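DNA primase (Aquifex aeolicus, PDB 2AU3) probably synthesises the short RNA primers that DNA polymerase extends during DNA replication, as a zinc-containing bacterial primase of the DnaG family. Local coordinates at residues I201-G205 against Y216-P220; K104-L109 against A166-N172; L145-S151 against L186-P192; R383-A387 against M398-M403; R133-V139 against L257-S261. All blocks are in the same frame, centred on the assembly; numbering follows the deposited sequence.

Interactions 1 and 3 belong to one four-stranded antiparallel sheet of the catalytic core's N-terminal domain, their centres about 10 Å apart; Gly204 O receives the backbone N of Ile191 at 2.7 Å. Interaction 2 packs helix 101-122 against 166-172 and meets interaction 1 where Ser219 OG lies 2.7 Å from Asn172 OD1. Interaction 5 joins this domain to the Toprim domain and touches interaction 3 through methyls, Leu145 CD1 to Leu257 CD1 at 4.1 Å. Of the predicted magnesium ligands, Glu251 lies about 11 Å from Tyr216 and Arg133 and Asp295 about 10 Å from Arg133, between side chains. Interaction 4, in the helical domain, is centred about 43 Å or more from the others.

Interaction 1. Residues I201-G205 against Y216-P220; sequences IGFGG and YINSP
Gly205 and Ile217 exchange both backbone hydrogen bonds of an antiparallel beta hairpin, in which 216-218 forms an outermost strand of the four-stranded sheet. Gly205 N gives to Ile217 O at 2.8 Å, and Ile217 N returns the bond to Gly205 O at 3.0 Å. At the neighbouring pair, Gly204 and Asn218, which is non-hydrogen-bonded, the CA atoms approach to 4.3 Å.

The tight part lies on the Tyr216 side of Gly204. With CG anti to the backbone N (chi1 -180°), the Tyr216 ring reaches along the neighbouring strand, and its OH comes within 3.4 Å of Gly204 CA. A beta-carbon on Gly204 would collide with that hydroxyl, so glycine suits the place. Tyr216 also meets the ring of Tyr253, their planes about 20° apart. An alanine in place of this tyrosine would probably open a gap over Gly204 and leave Tyr253 without its ring partner.

The looser side is that of Ile217, which is partly exposed; its CG1 only just reaches Gly205 O, at 4.0 Å.

Beyond the strand Ser219 continues the ladder in a different way. Its N binds Phe203 O, while its small side chain turns back over Gly202, where a beta-carbon would clash. Ser219 OG, also bonded to Asn172, accepts Phe203 N at 2.9 Å with an N-H...O angle of 164°.

Interaction 2. Residues K104-L109 against A166-N172; sequences KVYVAL and AYLETKN
Val105 and Ala166 bring helix 101-122 against helix 164-168 and the turn after it, their CA atoms 4.8 Å apart, and most of what passes between the two is apolar. Ala166, with only a methyl, permits so near an approach. Its CB fits against Lys104 CB at 3.5 Å, tighter than usual for two carbons, and Val105 CG2 rests on Ala166 O. The other branch, CG1, slides past Thr170 CG2. Leu109 meets that same threonine methyl tip to tip, while its CD2 lies at the edge of the Tyr167 ring, 3.8 Å from CE1, the two side chains crossing at about a right angle. Ala108 CB adds a contact to Tyr167 CD1.

Polar links are few. A water accepts from both Lys104 NZ and Ala166 N, the lysine chain bending at chi3 as it comes round to the water. Within 166-172, Thr170 OG1 lies over the centre of the Tyr167 ring and accepts Asn172 N at 3.3 Å, forming an ST turn.

Threonine therefore serves both chemistries: its methyl joins the apolar layer while its hydroxyl orders the turn. This suggests that the helices are held mainly by apolar packing, with one water bridging Lys104 NZ and Ala166 N.

Interaction 3. Residues L145-S151 against L186-P192; sequences LGYAPSS and LRRVVIP
Tyr147 carries CG anti to its own N (chi1 177°), which turns its ring toward Arg187; the arginine, folded at chi2 and chi3, swings its guanidinium back to meet it. They meet at the edge of an antiparallel sheet, Tyr147 in the outermost strand 146-147 and Arg187 just before strand 188-194.

Gly146 and Val190 form the hydrogen-bonded pair. Gly146 N gives to Val190 O at 2.8 Å, and Val190 N returns the bond to Gly146 O. Val190 CB packs against the carbonyl carbon of Gly146. Tyr147 and Val189 follow as a non-hydrogen-bonded pair, and two more backbone bonds come after them: Ala148 N binds Arg188 O, and Arg187 N meets Ala148 O at 2.6 Å.

Apolar groups fill the two ends. Leu145 and Ile191 run side by side in the same direction, CD2 to CG2 at 4.0 Å. At the other end Leu186 CD1 lies over one face of the Arg187 guanidinium and reaches Ser150 N at 3.6 Å, just where Ser150 caps helix 151-161 through Ala153 N. Helix 101-122 packs on the Val190 side through Tyr116, to which the small Ala148 also fits.

Arginine suits its place because NH1 of the flat guanidinium carries two N-H bonds pointing in different directions, one to each of two oxygens. Arg187 NH1 gives a short bond to Pro149 O at 2.7 Å, tilted 19° from the guanidinium plane, and a nearly straight but weak one, in that plane, to Tyr147 OH at 3.4 Å.

Interaction 4. Residues R383-A387 against M398-M403; sequences RFALA and MEILLM
Leu402 lays its CD2 methyl over one face of the charged Arg383 guanidinium, toward its rim and 3.8 Å from NH1. The arginine reaches this far because its chain is extended from CG to NE, with CG anti to the backbone N (chi1 -169°). Its NE is bonded to Leu374 O, which probably limits how far the group can turn.

The same CD2 also touches Ala387 CB at 3.8 Å, so the leucine tip bridges two residues one helical turn apart. Ala387 is the meeting point: its small side chain suits the place, for Met398 CE presses on its CB at 3.5 Å, closer than carbons usually come. Bends at chi2 and chi3 (-60° and -64°) curl the methionine there. Unbranched, it also reaches Phe384, which it crosses at about a right angle, CE to CE1 at 4.0 Å. Leu401 CD1 fits against Ala387 O at 3.4 Å, and Leu401 also touches Phe390 and His391.

No hydrogen bond crosses. Side-chain packing, some of it on the Ala387 carbonyl, joins helix 380-394 to helix 398-401 and Leu402 in the DnaG helical domain, and a Schellman motif with Met403 as C-prime residue ends the short helix.

Interaction 5. Residues R133-V139 against L257-S261; sequences RGIDPKV and LRLFS
The backbone of 133-139 crosses the last turn of helix 253-261, bringing Asp136 CA within 5.2 Å of Ser261 CA, just where Asp136 acts as N-cap of helix 137-142. The contact joins the catalytic core's N-terminal domain to the Toprim domain.

Ser261 OG, the polar link, gives a hydrogen bond to Leu257 O, one turn back, and accepts from Asp136 N, almost straight at 175° about the hydrogen. Replacing this serine by an alanine would probably leave Asp136 N without this acceptor and the start of helix 137-142 less firmly fixed.

Ile135 CG1 lies 3.9 Å from Leu257 CB, and Val139 splits its branches: CG1 goes to Leu257 CD2 at 3.8 Å, CG2 to the backbone of Ser261. Valine suits the place because its two methyls reach different parts of the helix.

Gly134 (phi 86°) sits over one face of the Arg258 guanidinium, where a beta-carbon would strike NE. Salt bridges to Asp330 and Glu262 hold Arg258, and its NH1 adds a weak bond to Gly134 O. Asp136 OD2 takes Lys138 N at 2.9 Å through its anti lone pair and Lys138 NZ at 2.8 Å on the syn side, 27° out of the carboxylate plane.

Interaction 1. Residues I201-G205 against Y216-P220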
# COMPACT_ATOMS: atom_id res chain seq x y z
N ILE A 201 7.16 6.50 0.54
CA ILE A 201 7.26 7.50 1.60
C ILE A 201 7.90 6.92 2.87
O ILE A 201 8.19 7.65 3.80
CB ILE A 201 5.89 8.14 1.93
CG1 ILE A 201 4.83 7.07 2.27
CG2 ILE A 201 5.44 9.06 0.79
CD1 ILE A 201 3.58 7.65 2.94
N GLY A 202 8.13 5.61 2.88
CA GLY A 202 8.74 4.92 4.01
C GLY A 202 8.63 3.42 3.87
O GLY A 202 8.35 2.90 2.75
N PHE A 203 8.86 2.72 4.99
CA PHE A 203 8.88 1.25 5.00
C PHE A 203 8.22 0.67 6.24
O PHE A 203 8.22 1.29 7.30
CB PHE A 203 10.31 0.75 4.93
CG PHE A 203 11.08 1.29 3.75
CD1 PHE A 203 10.89 0.76 2.48
CD2 PHE A 203 11.98 2.34 3.92
CE1 PHE A 203 11.60 1.27 1.38
CE2 PHE A 203 12.71 2.85 2.83
CZ PHE A 203 12.51 2.34 1.57
N GLY A 204 7.65 -0.52 6.07
CA GLY A 204 7.47 -1.49 7.15
C GLY A 204 8.56 -2.56 7.05
O GLY A 204 9.10 -2.81 5.98
N GLY A 205 8.90 -3.17 8.18
CA GLY A 205 9.88 -4.22 8.24
C GLY A 205 9.39 -5.34 9.14
O GLY A 205 9.04 -5.10 10.30
N TYR A 216 7.10 -6.43 13.83
CA TYR A 216 6.87 -5.46 12.76
C TYR A 216 7.16 -4.04 13.21
O TYR A 216 6.71 -3.60 14.27
CB TYR A 216 5.43 -5.57 12.23
CG TYR A 216 5.11 -4.60 11.11
CD1 TYR A 216 5.48 -4.88 9.79
CD2 TYR A 216 4.42 -3.41 11.37
CE1 TYR A 216 5.19 -3.99 8.76
CE2 TYR A 216 4.12 -2.52 10.34
CZ TYR A 216 4.50 -2.81 9.04
OH TYR A 216 4.21 -1.92 8.03
N ILE A 217 7.92 -3.30 12.40
CA ILE A 217 8.10 -1.87 12.65
C ILE A 217 7.85 -1.05 11.38
O ILE A 217 7.96 -1.57 10.25
CB ILE A 217 9.49 -1.56 13.25
CG1 ILE A 217 10.60 -1.96 12.27
CG2 ILE A 217 9.67 -2.26 14.62
CD1 ILE A 217 11.98 -1.60 12.75
N ASN A 218 7.50 0.22 11.57
CA ASN A 218 7.32 1.16 10.47
C ASN A 218 8.33 2.26 10.62
O ASN A 218 8.87 2.47 11.71
CB ASN A 218 5.97 1.85 10.58
CG ASN A 218 4.84 0.96 10.26
OD1 ASN A 218 4.82 0.33 9.20
ND2 ASN A 218 3.86 0.89 11.16
N SER A 219 8.55 2.99 9.53
CA SER A 219 9.21 4.27 9.60
C SER A 219 8.51 5.14 10.69
O SER A 219 7.31 5.08 10.86
CB SER A 219 9.12 4.95 8.23
OG SER A 219 9.80 4.15 7.27
N PRO A 220 9.27 5.91 11.45
CA PRO A 220 8.67 6.82 12.43
C PRO A 220 7.96 7.97 11.70
O PRO A 220 8.31 8.27 10.55
CB PRO A 220 9.87 7.33 13.23
CG PRO A 220 11.07 7.12 12.28
CD PRO A 220 10.75 5.95 11.42

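Interaction 2. Residues K104-L109 against A166-N172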
# COMPACT_ATOMS: atom_id res chain seq x y z
N LYS A 104 15.32 15.59 -2.64
CA LYS A 104 16.33 14.56 -2.41
C LYS A 104 15.81 13.47 -1.49
O LYS A 104 16.17 12.32 -1.65
CB LYS A 104 17.62 15.15 -1.83
CG LYS A 104 18.41 16.08 -2.74
CD LYS A 104 19.68 16.62 -2.02
CE LYS A 104 19.52 16.57 -0.46
NZ LYS A 104 20.64 17.17 0.35
N VAL A 105 15.00 13.86 -0.51
CA VAL A 105 14.36 12.89 0.39
C VAL A 105 13.60 11.80 -0.41
O VAL A 105 13.86 10.60 -0.26
CB VAL A 105 13.46 13.63 1.43
CG1 VAL A 105 12.54 12.66 2.22
CG2 VAL A 105 14.35 14.41 2.41
N TYR A 106 12.75 12.24 -1.33
CA TYR A 106 11.96 11.30 -2.13
C TYR A 106 12.85 10.46 -3.02
O TYR A 106 12.61 9.27 -3.21
CB TYR A 106 10.90 12.04 -2.97
CG TYR A 106 9.77 12.58 -2.11
CD1 TYR A 106 8.75 11.72 -1.66
CD2 TYR A 106 9.74 13.91 -1.71
CE1 TYR A 106 7.70 12.20 -0.85
CE2 TYR A 106 8.71 14.40 -0.88
CZ TYR A 106 7.69 13.53 -0.46
OH TYR A 106 6.68 14.00 0.36
N VAL A 107 13.91 11.07 -3.55
CA VAL A 107 14.83 10.33 -4.38
C VAL A 107 15.58 9.31 -3.54
O VAL A 107 15.84 8.21 -4.02
CB VAL A 107 15.79 11.26 -5.18
CG1 VAL A 107 16.98 10.48 -5.76
CG2 VAL A 107 15.03 11.97 -6.29
N ALA A 108 15.91 9.67 -2.30
CA ALA A 108 16.61 8.75 -1.39
C ALA A 108 15.71 7.58 -1.01
O ALA A 108 16.13 6.43 -1.02
CB ALA A 108 17.07 9.48 -0.12
N LEU A 109 14.48 7.90 -0.61
CA LEU A 109 13.50 6.86 -0.31
C LEU A 109 13.43 5.85 -1.45
O LEU A 109 13.42 4.65 -1.22
CB LEU A 109 12.12 7.47 -0.03
CG LEU A 109 12.03 7.99 1.42
CD1 LEU A 109 10.85 8.98 1.62
CD2 LEU A 109 11.94 6.80 2.41
N ALA A 166 19.82 13.91 3.05
CA ALA A 166 18.38 13.85 2.79
C ALA A 166 17.73 12.66 3.48
O ALA A 166 16.67 12.81 4.09
CB ALA A 166 18.11 13.81 1.32
N TYR A 167 18.34 11.48 3.37
CA TYR A 167 17.72 10.28 3.91
C TYR A 167 17.55 10.36 5.43
O TYR A 167 16.59 9.81 5.98
CB TYR A 167 18.47 8.99 3.50
CG TYR A 167 17.63 7.74 3.77
CD1 TYR A 167 16.42 7.53 3.11
CD2 TYR A 167 18.02 6.79 4.73
CE1 TYR A 167 15.62 6.41 3.35
CE2 TYR A 167 17.21 5.66 4.99
CZ TYR A 167 16.01 5.49 4.28
OH TYR A 167 15.21 4.38 4.49
N LEU A 168 18.48 11.05 6.09
CA LEU A 168 18.48 11.21 7.55
C LEU A 168 17.23 11.93 8.04
O LEU A 168 16.77 11.67 9.15
CB LEU A 168 19.74 11.96 8.02
CG LEU A 168 21.06 11.16 8.02
CD1 LEU A 168 22.31 12.06 8.16
CD2 LEU A 168 21.05 10.04 9.09
N GLU A 169 16.68 12.82 7.22
CA GLU A 169 15.40 13.44 7.53
C GLU A 169 14.21 12.46 7.65
O GLU A 169 13.17 12.83 8.17
CB GLU A 169 15.05 14.53 6.49
CG GLU A 169 15.98 15.74 6.50
CD GLU A 169 15.76 16.65 7.70
OE1 GLU A 169 14.61 16.70 8.22
OE2 GLU A 169 16.73 17.32 8.13
N THR A 170 14.37 11.23 7.14
CA THR A 170 13.27 10.23 7.24
C THR A 170 13.23 9.51 8.59
O THR A 170 12.22 8.92 8.95
CB THR A 170 13.35 9.16 6.15
OG1 THR A 170 14.58 8.43 6.27
CG2 THR A 170 13.40 9.79 4.74
N LYS A 171 14.36 9.55 9.30
CA LYS A 171 14.56 8.80 10.55
C LYS A 171 14.56 7.27 10.37
O LYS A 171 14.35 6.52 11.33
CB LYS A 171 13.57 9.24 11.65
CG LYS A 171 13.73 10.70 12.05
CD LYS A 171 12.54 11.51 11.60
CE LYS A 171 11.88 12.21 12.77
NZ LYS A 171 10.48 11.74 12.91
N ASN A 172 14.81 6.83 9.14
CA ASN A 172 14.94 5.42 8.84
C ASN A 172 16.34 4.92 9.11
O ASN A 172 16.65 3.75 8.89
CB ASN A 172 14.52 5.11 7.40
CG ASN A 172 13.05 5.31 7.18
OD1 ASN A 172 12.24 4.98 8.03
ND2 ASN A 172 12.70 5.87 6.04
O HOH W 1 21.71 14.27 0.61

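Interaction 3. Residues L145-S151 against L186-P192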
# COMPACT_ATOMS: atom_id res chain seq x y z
N LEU A 145 8.97 -5.53 -2.63
CA LEU A 145 9.47 -6.16 -1.42
C LEU A 145 10.97 -6.22 -1.41
O LEU A 145 11.62 -6.46 -2.48
CB LEU A 145 8.89 -7.55 -1.21
CG LEU A 145 7.36 -7.61 -1.12
CD1 LEU A 145 7.02 -8.88 -0.39
CD2 LEU A 145 6.71 -6.43 -0.45
N GLY A 146 11.53 -6.04 -0.22
CA GLY A 146 12.96 -6.07 -0.08
C GLY A 146 13.47 -6.75 1.17
O GLY A 146 12.72 -7.44 1.89
N TYR A 147 14.75 -6.52 1.44
CA TYR A 147 15.45 -7.06 2.58
C TYR A 147 16.56 -6.09 2.92
O TYR A 147 17.20 -5.55 2.01
CB TYR A 147 16.07 -8.39 2.20
CG TYR A 147 16.89 -9.02 3.29
CD1 TYR A 147 16.32 -9.32 4.52
CD2 TYR A 147 18.24 -9.28 3.11
CE1 TYR A 147 17.08 -9.88 5.53
CE2 TYR A 147 19.01 -9.86 4.10
CZ TYR A 147 18.42 -10.15 5.31
OH TYR A 147 19.19 -10.71 6.29
N ALA A 148 16.80 -5.88 4.22
CA ALA A 148 17.86 -4.99 4.70
C ALA A 148 19.02 -5.82 5.24
O ALA A 148 18.97 -6.29 6.35
CB ALA A 148 17.32 -4.09 5.79
N PRO A 149 20.04 -6.06 4.41
CA PRO A 149 21.12 -6.97 4.78
C PRO A 149 22.25 -6.33 5.58
O PRO A 149 22.98 -7.07 6.24
CB PRO A 149 21.67 -7.43 3.42
CG PRO A 149 21.42 -6.23 2.47
CD PRO A 149 20.21 -5.50 3.06
N SER A 150 22.43 -5.01 5.51
CA SER A 150 23.66 -4.39 6.00
C SER A 150 23.48 -2.88 6.12
O SER A 150 23.04 -2.24 5.17
CB SER A 150 24.84 -4.73 5.05
OG SER A 150 25.96 -3.85 5.20
N SER A 151 23.84 -2.32 7.26
CA SER A 151 23.84 -0.87 7.41
C SER A 151 24.94 -0.23 6.55
O SER A 151 24.71 0.76 5.86
CB SER A 151 24.01 -0.46 8.86
OG SER A 151 22.89 -0.85 9.64
N LEU A 186 17.29 -3.12 9.66
CA LEU A 186 18.33 -4.15 9.55
C LEU A 186 17.80 -5.57 9.78
O LEU A 186 17.12 -5.82 10.76
CB LEU A 186 19.50 -3.87 10.51
CG LEU A 186 20.74 -4.76 10.37
CD1 LEU A 186 21.35 -4.62 8.97
CD2 LEU A 186 21.77 -4.37 11.43
N ARG A 187 18.06 -6.46 8.82
CA ARG A 187 17.74 -7.88 8.95
C ARG A 187 16.26 -8.20 8.74
O ARG A 187 15.85 -9.31 8.93
CB ARG A 187 18.22 -8.41 10.32
CG ARG A 187 18.67 -9.86 10.34
CD ARG A 187 19.89 -10.19 9.45
NE ARG A 187 21.09 -9.46 9.86
CZ ARG A 187 21.94 -8.89 9.02
NH1 ARG A 187 21.74 -8.97 7.71
NH2 ARG A 187 22.99 -8.24 9.48
N ARG A 188 15.46 -7.21 8.33
CA ARG A 188 14.03 -7.43 8.14
C ARG A 188 13.68 -7.53 6.67
O ARG A 188 14.36 -6.97 5.82
CB ARG A 188 13.21 -6.29 8.75
CG ARG A 188 13.35 -6.15 10.25
CD ARG A 188 12.55 -5.00 10.86
NE ARG A 188 12.77 -5.04 12.31
CZ ARG A 188 11.90 -5.49 13.19
NH1 ARG A 188 10.68 -5.86 12.80
NH2 ARG A 188 12.25 -5.55 14.47
N VAL A 189 12.59 -8.24 6.38
CA VAL A 189 11.98 -8.19 5.06
C VAL A 189 11.26 -6.84 5.04
O VAL A 189 10.57 -6.50 5.97
CB VAL A 189 11.01 -9.38 4.83
CG1 VAL A 189 10.00 -9.10 3.64
CG2 VAL A 189 11.84 -10.68 4.57
N VAL A 190 11.52 -6.06 4.00
CA VAL A 190 11.08 -4.70 3.93
C VAL A 190 9.87 -4.63 3.02
O VAL A 190 9.88 -5.20 1.93
CB VAL A 190 12.19 -3.78 3.41
CG1 VAL A 190 11.65 -2.41 3.15
CG2 VAL A 190 13.39 -3.70 4.42
N ILE A 191 8.84 -3.93 3.48
CA ILE A 191 7.65 -3.70 2.68
C ILE A 191 7.50 -2.20 2.50
O ILE A 191 7.15 -1.48 3.45
CB ILE A 191 6.38 -4.30 3.39
CG1 ILE A 191 6.62 -5.77 3.80
CG2 ILE A 191 5.16 -4.21 2.50
CD1 ILE A 191 6.95 -5.95 5.31
N PRO A 192 7.83 -1.71 1.31
CA PRO A 192 7.75 -0.28 1.04
C PRO A 192 6.33 0.23 1.21
O PRO A 192 5.38 -0.45 0.82
CB PRO A 192 8.16 -0.19 -0.43
CG PRO A 192 9.11 -1.36 -0.57
CD PRO A 192 8.35 -2.45 0.15

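Interaction 4. Residues R383-A387 against M398-M403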
# COMPACT_ATOMS: atom_id res chain seq x y z
N ARG A 383 -30.68 7.22 7.50
CA ARG A 383 -30.81 6.92 8.92
C ARG A 383 -32.26 6.56 9.26
O ARG A 383 -32.51 5.50 9.82
CB ARG A 383 -30.31 8.07 9.78
CG ARG A 383 -30.17 7.72 11.27
CD ARG A 383 -29.61 8.84 12.13
NE ARG A 383 -29.13 8.32 13.41
CZ ARG A 383 -29.50 8.79 14.61
NH1 ARG A 383 -30.35 9.80 14.70
NH2 ARG A 383 -29.00 8.25 15.71
N PHE A 384 -33.20 7.44 8.88
CA PHE A 384 -34.61 7.28 9.22
C PHE A 384 -35.25 6.01 8.66
O PHE A 384 -36.07 5.36 9.34
CB PHE A 384 -35.41 8.51 8.77
CG PHE A 384 -36.88 8.39 9.02
CD1 PHE A 384 -37.42 8.77 10.25
CD2 PHE A 384 -37.73 7.87 8.05
CE1 PHE A 384 -38.79 8.66 10.50
CE2 PHE A 384 -39.10 7.74 8.28
CZ PHE A 384 -39.63 8.14 9.52
N ALA A 385 -34.93 5.71 7.41
CA ALA A 385 -35.45 4.52 6.73
C ALA A 385 -34.99 3.27 7.44
O ALA A 385 -35.75 2.31 7.58
CB ALA A 385 -34.98 4.50 5.29
N LEU A 386 -33.74 3.29 7.90
CA LEU A 386 -33.21 2.15 8.64
C LEU A 386 -33.92 2.03 9.98
O LEU A 386 -34.34 0.94 10.37
CB LEU A 386 -31.68 2.25 8.79
CG LEU A 386 -30.89 2.03 7.49
CD1 LEU A 386 -29.41 2.47 7.62
CD2 LEU A 386 -30.99 0.59 6.98
N ALA A 387 -34.10 3.16 10.68
CA ALA A 387 -34.81 3.15 11.94
C ALA A 387 -36.24 2.66 11.74
O ALA A 387 -36.72 1.83 12.49
CB ALA A 387 -34.80 4.53 12.60
N MET A 398 -39.34 4.38 18.02
CA MET A 398 -38.47 5.23 17.22
C MET A 398 -37.51 6.08 18.08
O MET A 398 -36.38 6.38 17.67
CB MET A 398 -39.31 6.11 16.29
CG MET A 398 -39.84 5.37 15.05
SD MET A 398 -38.50 4.69 13.99
CE MET A 398 -37.70 6.20 13.47
N GLU A 399 -37.97 6.46 19.26
CA GLU A 399 -37.20 7.31 20.16
C GLU A 399 -36.07 6.55 20.88
O GLU A 399 -35.09 7.16 21.30
CB GLU A 399 -38.12 8.08 21.14
CG GLU A 399 -39.49 7.45 21.42
CD GLU A 399 -40.48 7.57 20.25
OE1 GLU A 399 -40.84 8.72 19.88
OE2 GLU A 399 -40.91 6.52 19.72
N ILE A 400 -36.21 5.23 21.00
CA ILE A 400 -35.12 4.38 21.49
C ILE A 400 -34.03 4.25 20.41
O ILE A 400 -32.84 4.44 20.67
CB ILE A 400 -35.65 2.96 21.89
CG1 ILE A 400 -36.63 3.02 23.07
CG2 ILE A 400 -34.48 1.98 22.14
CD1 ILE A 400 -36.14 3.82 24.29
N LEU A 401 -34.47 3.92 19.19
CA LEU A 401 -33.58 3.76 18.05
C LEU A 401 -32.82 5.03 17.65
O LEU A 401 -31.68 4.95 17.20
CB LEU A 401 -34.36 3.21 16.85
CG LEU A 401 -35.11 1.89 17.04
CD1 LEU A 401 -35.89 1.55 15.77
CD2 LEU A 401 -34.14 0.76 17.42
N LEU A 402 -33.46 6.18 17.80
CA LEU A 402 -32.82 7.44 17.44
C LEU A 402 -32.05 8.07 18.61
O LEU A 402 -31.52 9.18 18.50
CB LEU A 402 -33.84 8.42 16.85
CG LEU A 402 -34.43 8.00 15.51
CD1 LEU A 402 -35.16 9.15 14.85
CD2 LEU A 402 -33.33 7.45 14.57
N MET A 403 -31.97 7.32 19.72
CA MET A 403 -31.26 7.73 20.93
C MET A 403 -31.75 9.08 21.48
O MET A 403 -30.95 9.90 21.97
CB MET A 403 -29.73 7.69 20.73
CG MET A 403 -29.11 6.29 21.00
SD MET A 403 -27.28 6.17 20.91
CE MET A 403 -26.97 6.63 19.23

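Interaction 5. Residues R133-V139 against L257-S261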
# COMPACT_ATOMS: atom_id res chain seq x y z
N ARG A 133 5.77 -18.07 2.85
CA ARG A 133 4.58 -17.46 3.48
C ARG A 133 3.39 -17.27 2.52
O ARG A 133 2.40 -16.65 2.88
CB ARG A 133 4.96 -16.12 4.11
CG ARG A 133 6.00 -16.24 5.25
CD ARG A 133 5.39 -16.40 6.64
NE ARG A 133 4.65 -15.19 7.05
CZ ARG A 133 3.43 -15.19 7.60
NH1 ARG A 133 2.79 -16.34 7.81
NH2 ARG A 133 2.86 -14.03 7.94
N GLY A 134 3.50 -17.78 1.29
CA GLY A 134 2.39 -17.70 0.36
C GLY A 134 2.31 -16.42 -0.47
O GLY A 134 1.29 -16.16 -1.12
N ILE A 135 3.36 -15.61 -0.45
CA ILE A 135 3.41 -14.43 -1.33
C ILE A 135 3.98 -14.79 -2.70
O ILE A 135 5.06 -15.35 -2.82
CB ILE A 135 4.13 -13.25 -0.68
CG1 ILE A 135 3.34 -12.83 0.58
CG2 ILE A 135 4.22 -12.04 -1.67
CD1 ILE A 135 4.14 -12.14 1.63
N ASP A 136 3.21 -14.50 -3.73
CA ASP A 136 3.63 -14.82 -5.08
C ASP A 136 4.81 -13.91 -5.50
O ASP A 136 4.76 -12.70 -5.27
CB ASP A 136 2.47 -14.62 -6.05
CG ASP A 136 2.73 -15.27 -7.39
OD1 ASP A 136 2.23 -16.39 -7.64
OD2 ASP A 136 3.46 -14.74 -8.24
N PRO A 137 5.84 -14.48 -6.13
CA PRO A 137 6.98 -13.69 -6.62
C PRO A 137 6.54 -12.53 -7.51
O PRO A 137 7.13 -11.48 -7.45
CB PRO A 137 7.79 -14.72 -7.42
CG PRO A 137 7.47 -15.99 -6.75
CD PRO A 137 6.01 -15.92 -6.41
N LYS A 138 5.47 -12.70 -8.29
CA LYS A 138 4.99 -11.59 -9.11
C LYS A 138 4.51 -10.44 -8.23
O LYS A 138 4.77 -9.28 -8.54
CB LYS A 138 3.87 -12.01 -10.05
CG LYS A 138 4.25 -13.14 -11.04
CD LYS A 138 3.10 -13.41 -12.04
CE LYS A 138 2.08 -14.42 -11.50
NZ LYS A 138 2.68 -15.60 -10.75
N VAL A 139 3.81 -10.78 -7.14
CA VAL A 139 3.33 -9.76 -6.17
C VAL A 139 4.52 -9.17 -5.41
O VAL A 139 4.56 -7.97 -5.20
CB VAL A 139 2.31 -10.35 -5.17
CG1 VAL A 139 2.03 -9.37 -3.98
CG2 VAL A 139 1.02 -10.68 -5.88
N LEU A 257 -0.99 -8.79 0.85
CA LEU A 257 -0.09 -9.38 -0.12
C LEU A 257 -0.58 -10.75 -0.55
O LEU A 257 -0.46 -11.12 -1.72
CB LEU A 257 1.31 -9.47 0.44
CG LEU A 257 1.94 -8.10 0.66
CD1 LEU A 257 3.30 -8.26 1.29
CD2 LEU A 257 2.02 -7.40 -0.68
N ARG A 258 -1.18 -11.48 0.40
CA ARG A 258 -1.77 -12.78 0.14
C ARG A 258 -2.98 -12.70 -0.76
O ARG A 258 -3.08 -13.47 -1.71
CB ARG A 258 -2.18 -13.47 1.45
CG ARG A 258 -1.02 -14.09 2.20
CD ARG A 258 -0.41 -15.30 1.49
NE ARG A 258 -1.28 -16.46 1.67
CZ ARG A 258 -1.78 -17.19 0.68
NH1 ARG A 258 -1.52 -16.93 -0.58
NH2 ARG A 258 -2.56 -18.21 0.97
N LEU A 259 -3.92 -11.80 -0.46
CA LEU A 259 -5.10 -11.64 -1.32
C LEU A 259 -4.69 -11.24 -2.75
O LEU A 259 -5.17 -11.82 -3.75
CB LEU A 259 -6.10 -10.64 -0.70
CG LEU A 259 -7.29 -11.24 0.08
CD1 LEU A 259 -6.84 -11.98 1.34
CD2 LEU A 259 -8.26 -10.09 0.46
N PHE A 260 -3.75 -10.30 -2.85
CA PHE A 260 -3.20 -9.89 -4.16
C PHE A 260 -2.51 -11.08 -4.87
O PHE A 260 -2.62 -11.21 -6.09
CB PHE A 260 -2.16 -8.78 -3.99
CG PHE A 260 -2.54 -7.50 -4.62
CD1 PHE A 260 -3.25 -6.56 -3.88
CD2 PHE A 260 -2.22 -7.23 -5.93
CE1 PHE A 260 -3.62 -5.37 -4.48
CE2 PHE A 260 -2.58 -6.04 -6.52
CZ PHE A 260 -3.27 -5.11 -5.78
N SER A 261 -1.81 -11.91 -4.12
CA SER A 261 -1.23 -13.15 -4.66
C SER A 261 -2.29 -14.06 -5.26
O SER A 261 -2.01 -14.85 -6.16
CB SER A 261 -0.44 -13.89 -3.58
OG SER A 261 0.71 -13.15 -3.18